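Local coordinates for protein multicopper oxidase (Arthrobacter sp. FB24, PDB 3GDC) that probably couples the oxidation of phenolic substrates to the reduction of oxygen to water at its copper centres, as in laccases, at residues R158-M169 with E203-L213. Residues are numbered along the deposited sequence; the frame is centred on the assembly and turned at random.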
loop_
_atom_site.group_PDB
_atom_site.type_symbol
_atom_site.label_atom_id
_atom_site.label_comp_id
_atom_site.label_asym_id
_atom_site.label_seq_id
_atom_site.Cartn_x
_atom_site.Cartn_y
_atom_site.Cartn_z
ATOM N N ARG A 158 -21.834 -15.913 4.094
ATOM C CA ARG A 158 -20.478 -16.479 3.925
ATOM C C ARG A 158 -20.411 -18.020 3.889
ATOM O O ARG A 158 -20.607 -18.683 4.913
ATOM C CB ARG A 158 -19.488 -15.900 4.952
ATOM C CG ARG A 158 -18.081 -15.675 4.384
ATOM C CD ARG A 158 -17.057 -15.262 5.453
ATOM N NE ARG A 158 -16.956 -13.814 5.655
ATOM C CZ ARG A 158 -16.518 -13.246 6.780
ATOM N NH1 ARG A 158 -16.138 -14.004 7.807
ATOM N NH2 ARG A 158 -16.455 -11.922 6.887
ATOM N N PRO A 159 -20.125 -18.590 2.699
ATOM C CA PRO A 159 -20.039 -20.047 2.483
ATOM C C PRO A 159 -19.089 -20.729 3.471
ATOM O O PRO A 159 -18.067 -20.142 3.830
ATOM C CB PRO A 159 -19.470 -20.161 1.066
ATOM C CG PRO A 159 -19.847 -18.897 0.401
ATOM C CD PRO A 159 -19.856 -17.837 1.461
ATOM N N PRO A 160 -19.412 -21.964 3.898
ATOM C CA PRO A 160 -18.572 -22.612 4.904
ATOM C C PRO A 160 -17.201 -22.964 4.330
ATOM O O PRO A 160 -17.113 -23.479 3.213
ATOM C CB PRO A 160 -19.355 -23.880 5.258
ATOM C CG PRO A 160 -20.150 -24.176 4.043
ATOM C CD PRO A 160 -20.529 -22.831 3.476
ATOM N N ALA A 161 -16.149 -22.644 5.078
ATOM C CA ALA A 161 -14.790 -23.023 4.695
ATOM C C ALA A 161 -14.493 -24.416 5.219
ATOM O O ALA A 161 -15.001 -24.813 6.270
ATOM C CB ALA A 161 -13.778 -22.032 5.247
ATOM N N ASP A 162 -13.659 -25.150 4.494
ATOM C CA ASP A 162 -13.238 -26.468 4.935
ATOM C C ASP A 162 -12.151 -26.371 6.000
ATOM O O ASP A 162 -12.025 -27.255 6.842
ATOM C CB ASP A 162 -12.762 -27.303 3.750
ATOM C CG ASP A 162 -13.873 -27.586 2.764
ATOM O OD1 ASP A 162 -14.948 -28.052 3.217
ATOM O OD2 ASP A 162 -13.683 -27.328 1.546
ATOM N N ASP A 163 -11.372 -25.290 5.969
ATOM C CA ASP A 163 -10.277 -25.091 6.925
ATOM C C ASP A 163 -10.099 -23.593 7.160
ATOM O O ASP A 163 -9.630 -22.881 6.280
ATOM C CB ASP A 163 -8.975 -25.715 6.385
ATOM C CG ASP A 163 -7.859 -25.806 7.438
ATOM O OD1 ASP A 163 -8.001 -25.284 8.568
ATOM O OD2 ASP A 163 -6.810 -26.420 7.122
ATOM N N GLU A 164 -10.487 -23.116 8.335
ATOM C CA GLU A 164 -10.389 -21.693 8.649
ATOM C C GLU A 164 -9.253 -21.460 9.627
ATOM O O GLU A 164 -9.052 -22.232 10.579
ATOM C CB GLU A 164 -11.705 -21.177 9.230
ATOM C CG GLU A 164 -11.865 -19.648 9.223
ATOM C CD GLU A 164 -13.324 -19.240 9.329
ATOM O OE1 GLU A 164 -14.176 -20.158 9.376
ATOM O OE2 GLU A 164 -13.630 -18.027 9.356
ATOM N N MET A 165 -8.495 -20.402 9.384
ATOM C CA MET A 165 -7.320 -20.122 10.200
ATOM C C MET A 165 -7.068 -18.624 10.355
ATOM O O MET A 165 -7.658 -17.801 9.639
ATOM C CB MET A 165 -6.082 -20.831 9.636
ATOM C CG MET A 165 -5.883 -20.658 8.163
ATOM S SD MET A 165 -4.508 -21.659 7.533
ATOM C CE MET A 165 -5.238 -23.273 7.488
ATOM N N VAL A 166 -6.212 -18.296 11.319
ATOM C CA VAL A 166 -5.813 -16.921 11.600
ATOM C C VAL A 166 -4.289 -16.796 11.562
ATOM O O VAL A 166 -3.560 -17.636 12.095
ATOM C CB VAL A 166 -6.415 -16.364 12.948
ATOM C CG1 VAL A 166 -6.036 -17.220 14.155
ATOM C CG2 VAL A 166 -6.033 -14.900 13.168
ATOM N N MET A 167 -3.830 -15.733 10.911
ATOM C CA MET A 167 -2.406 -15.438 10.797
ATOM C C MET A 167 -2.135 -13.989 11.174
ATOM O O MET A 167 -2.556 -13.057 10.464
ATOM C CB MET A 167 -1.927 -15.704 9.365
ATOM C CG MET A 167 -1.936 -17.178 9.008
ATOM S SD MET A 167 -1.123 -17.462 7.430
ATOM C CE MET A 167 -1.081 -19.269 7.435
ATOM N N VAL A 168 -1.429 -13.801 12.284
ATOM C CA VAL A 168 -1.058 -12.467 12.738
ATOM C C VAL A 168 0.435 -12.249 12.451
ATOM O O VAL A 168 1.298 -12.995 12.940
ATOM C CB VAL A 168 -1.358 -12.245 14.237
ATOM C CG1 VAL A 168 -0.980 -10.825 14.648
ATOM C CG2 VAL A 168 -2.847 -12.540 14.559
ATOM N N MET A 169 0.717 -11.243 11.628
ATOM C CA MET A 169 2.083 -10.922 11.221
ATOM C C MET A 169 2.633 -9.863 12.158
ATOM O O MET A 169 2.037 -8.787 12.303
ATOM C CB MET A 169 2.113 -10.393 9.776
ATOM C CG MET A 169 1.524 -11.317 8.736
ATOM S SD MET A 169 1.607 -10.611 7.071
ATOM C CE MET A 169 0.445 -9.236 7.219
ATOM N N GLU A 203 -9.649 -28.320 -1.076
ATOM C CA GLU A 203 -10.509 -27.822 0.004
ATOM C C GLU A 203 -10.484 -26.298 0.096
ATOM O O GLU A 203 -9.472 -25.668 -0.196
ATOM C CB GLU A 203 -10.082 -28.399 1.351
ATOM C CG GLU A 203 -10.573 -29.812 1.625
ATOM C CD GLU A 203 -10.644 -30.120 3.117
ATOM O OE1 GLU A 203 -9.905 -29.476 3.903
ATOM O OE2 GLU A 203 -11.444 -31.009 3.503
ATOM N N LEU A 204 -11.597 -25.706 0.512
ATOM C CA LEU A 204 -11.638 -24.255 0.683
ATOM C C LEU A 204 -10.950 -23.809 1.974
ATOM O O LEU A 204 -11.442 -24.070 3.080
ATOM C CB LEU A 204 -13.074 -23.738 0.650
ATOM C CG LEU A 204 -13.217 -22.213 0.691
ATOM C CD1 LEU A 204 -12.524 -21.549 -0.493
ATOM C CD2 LEU A 204 -14.700 -21.849 0.710
ATOM N N VAL A 205 -9.814 -23.134 1.819
ATOM C CA VAL A 205 -9.039 -22.621 2.947
ATOM C C VAL A 205 -9.338 -21.124 3.090
ATOM O O VAL A 205 -9.282 -20.394 2.107
ATOM C CB VAL A 205 -7.524 -22.865 2.734
ATOM C CG1 VAL A 205 -6.695 -22.190 3.847
ATOM C CG2 VAL A 205 -7.227 -24.367 2.650
ATOM N N ARG A 206 -9.682 -20.684 4.305
ATOM C CA ARG A 206 -10.004 -19.291 4.573
ATOM C C ARG A 206 -9.066 -18.786 5.672
ATOM O O ARG A 206 -9.052 -19.312 6.788
ATOM C CB ARG A 206 -11.481 -19.131 5.003
ATOM C CG ARG A 206 -11.892 -17.721 5.405
ATOM C CD ARG A 206 -13.417 -17.587 5.631
ATOM N NE ARG A 206 -14.157 -17.851 4.396
ATOM C CZ ARG A 206 -15.303 -18.533 4.323
ATOM N NH1 ARG A 206 -15.865 -19.018 5.418
ATOM N NH2 ARG A 206 -15.881 -18.729 3.139
ATOM N N ILE A 207 -8.283 -17.770 5.343
ATOM C CA ILE A 207 -7.298 -17.238 6.272
ATOM C C ILE A 207 -7.671 -15.811 6.665
ATOM O O ILE A 207 -7.883 -14.960 5.805
ATOM C CB ILE A 207 -5.876 -17.223 5.635
ATOM C CG1 ILE A 207 -5.488 -18.614 5.120
ATOM C CG2 ILE A 207 -4.837 -16.684 6.644
ATOM C CD1 ILE A 207 -4.238 -18.607 4.203
ATOM N N HIS A 208 -7.719 -15.555 7.966
ATOM C CA HIS A 208 -7.836 -14.195 8.470
ATOM C C HIS A 208 -6.429 -13.659 8.714
ATOM O O HIS A 208 -5.774 -14.059 9.671
ATOM C CB HIS A 208 -8.646 -14.187 9.764
ATOM C CG HIS A 208 -10.022 -14.730 9.579
ATOM N ND1 HIS A 208 -11.084 -13.948 9.181
ATOM C CD2 HIS A 208 -10.494 -15.995 9.668
ATOM C CE1 HIS A 208 -12.160 -14.704 9.061
ATOM N NE2 HIS A 208 -11.827 -15.952 9.340
ATOM N N LEU A 209 -5.988 -12.740 7.860
ATOM C CA LEU A 209 -4.608 -12.227 7.923
ATOM C C LEU A 209 -4.587 -10.828 8.487
ATOM O O LEU A 209 -5.223 -9.935 7.928
ATOM C CB LEU A 209 -3.989 -12.205 6.517
ATOM C CG LEU A 209 -2.551 -11.681 6.444
ATOM C CD1 LEU A 209 -1.610 -12.715 7.018
ATOM C CD2 LEU A 209 -2.212 -11.386 4.987
ATOM N N ILE A 210 -3.843 -10.642 9.573
ATOM C CA ILE A 210 -3.831 -9.382 10.305
ATOM C C ILE A 210 -2.414 -8.883 10.466
ATOM O O ILE A 210 -1.553 -9.619 10.941
ATOM C CB ILE A 210 -4.436 -9.561 11.715
ATOM C CG1 ILE A 210 -5.861 -10.088 11.600
ATOM C CG2 ILE A 210 -4.371 -8.257 12.510
ATOM C CD1 ILE A 210 -6.330 -10.846 12.819
ATOM N N ASN A 211 -2.194 -7.614 10.119
ATOM C CA ASN A 211 -0.880 -7.024 10.287
ATOM C C ASN A 211 -0.790 -6.149 11.532
ATOM O O ASN A 211 -1.469 -5.115 11.608
ATOM C CB ASN A 211 -0.473 -6.205 9.055
ATOM C CG ASN A 211 0.961 -5.724 9.155
ATOM O OD1 ASN A 211 1.811 -6.436 9.706
ATOM N ND2 ASN A 211 1.240 -4.519 8.654
ATOM N N VAL A 212 0.060 -6.545 12.488
ATOM C CA VAL A 212 0.348 -5.688 13.651
ATOM C C VAL A 212 1.791 -5.155 13.681
ATOM O O VAL A 212 2.212 -4.539 14.652
ATOM C CB VAL A 212 0.008 -6.369 14.987
ATOM C CG1 VAL A 212 -1.439 -6.812 15.005
ATOM C CG2 VAL A 212 0.944 -7.564 15.239
ATOM N N LEU A 213 2.541 -5.399 12.608
ATOM C CA LEU A 213 3.950 -5.038 12.581
ATOM C C LEU A 213 4.195 -3.563 12.917
ATOM O O LEU A 213 3.659 -2.665 12.277
ATOM C CB LEU A 213 4.566 -5.403 11.223
ATOM C CG LEU A 213 6.026 -5.023 10.992
ATOM C CD1 LEU A 213 6.937 -5.765 11.970
ATOM C CD2 LEU A 213 6.360 -5.379 9.548
HETATM O O HOH W 1 -10.027 -29.891 6.462
HETATM O O HOH W 2 -7.653 -28.211 4.270
#
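Arg206 reaches into the loop that leads into strand 163-169 and grips Pro159 O end-on, NH2 at 2.7 Å and NH1 at 2.9 Å, with the oxygen in the guanidinium plane. Arg158 CD lies over the centre of one face of that group, and Ala161 CB covers the opposite face nearer the rim, while Glu257 forms a salt bridge to NE. Replacing Arg206 by alanine would probably leave Pro159 O without its two donors and the Glu257 carboxylate without its mate. On the same face of the sheet, His208 NE2 gives an almost straight bond (175°) to the anti lone pair of Glu164 OE2 at 2.7 Å, with ring and carboxylate nearly coplanar; Thr128 bonds ND1 and so helps fix the ring's rotation.

Between the backbones the pairing is parallel and regular: each strand alternately donates and accepts, from Arg206 N to Asp163 O (3.0 Å) through to Val212 N to Met169 O. At the start, Asp162 OD2 takes Leu204 N at 2.8 Å, and Leu204 O receives both Asp162 N and Asp163 N.

Between Asp163 and Asn211, the other face is lined by methionines and aliphatic side chains. Met165 CG lies against Ile207 CG1 (3.7 Å), and the extended Met167 runs past Ile207 CG2. Met169 bends at chi3 (-68°), bringing CE to 3.7 Å from Asn211 CB.

In this cupredoxin-type beta sandwich, strand 205-211 is flanked by 163-172 and antiparallel 253-258. The methionine face packs on the second sheet, Met165 against strand 197-200 and Met167 against Phe221 of strand 218-223.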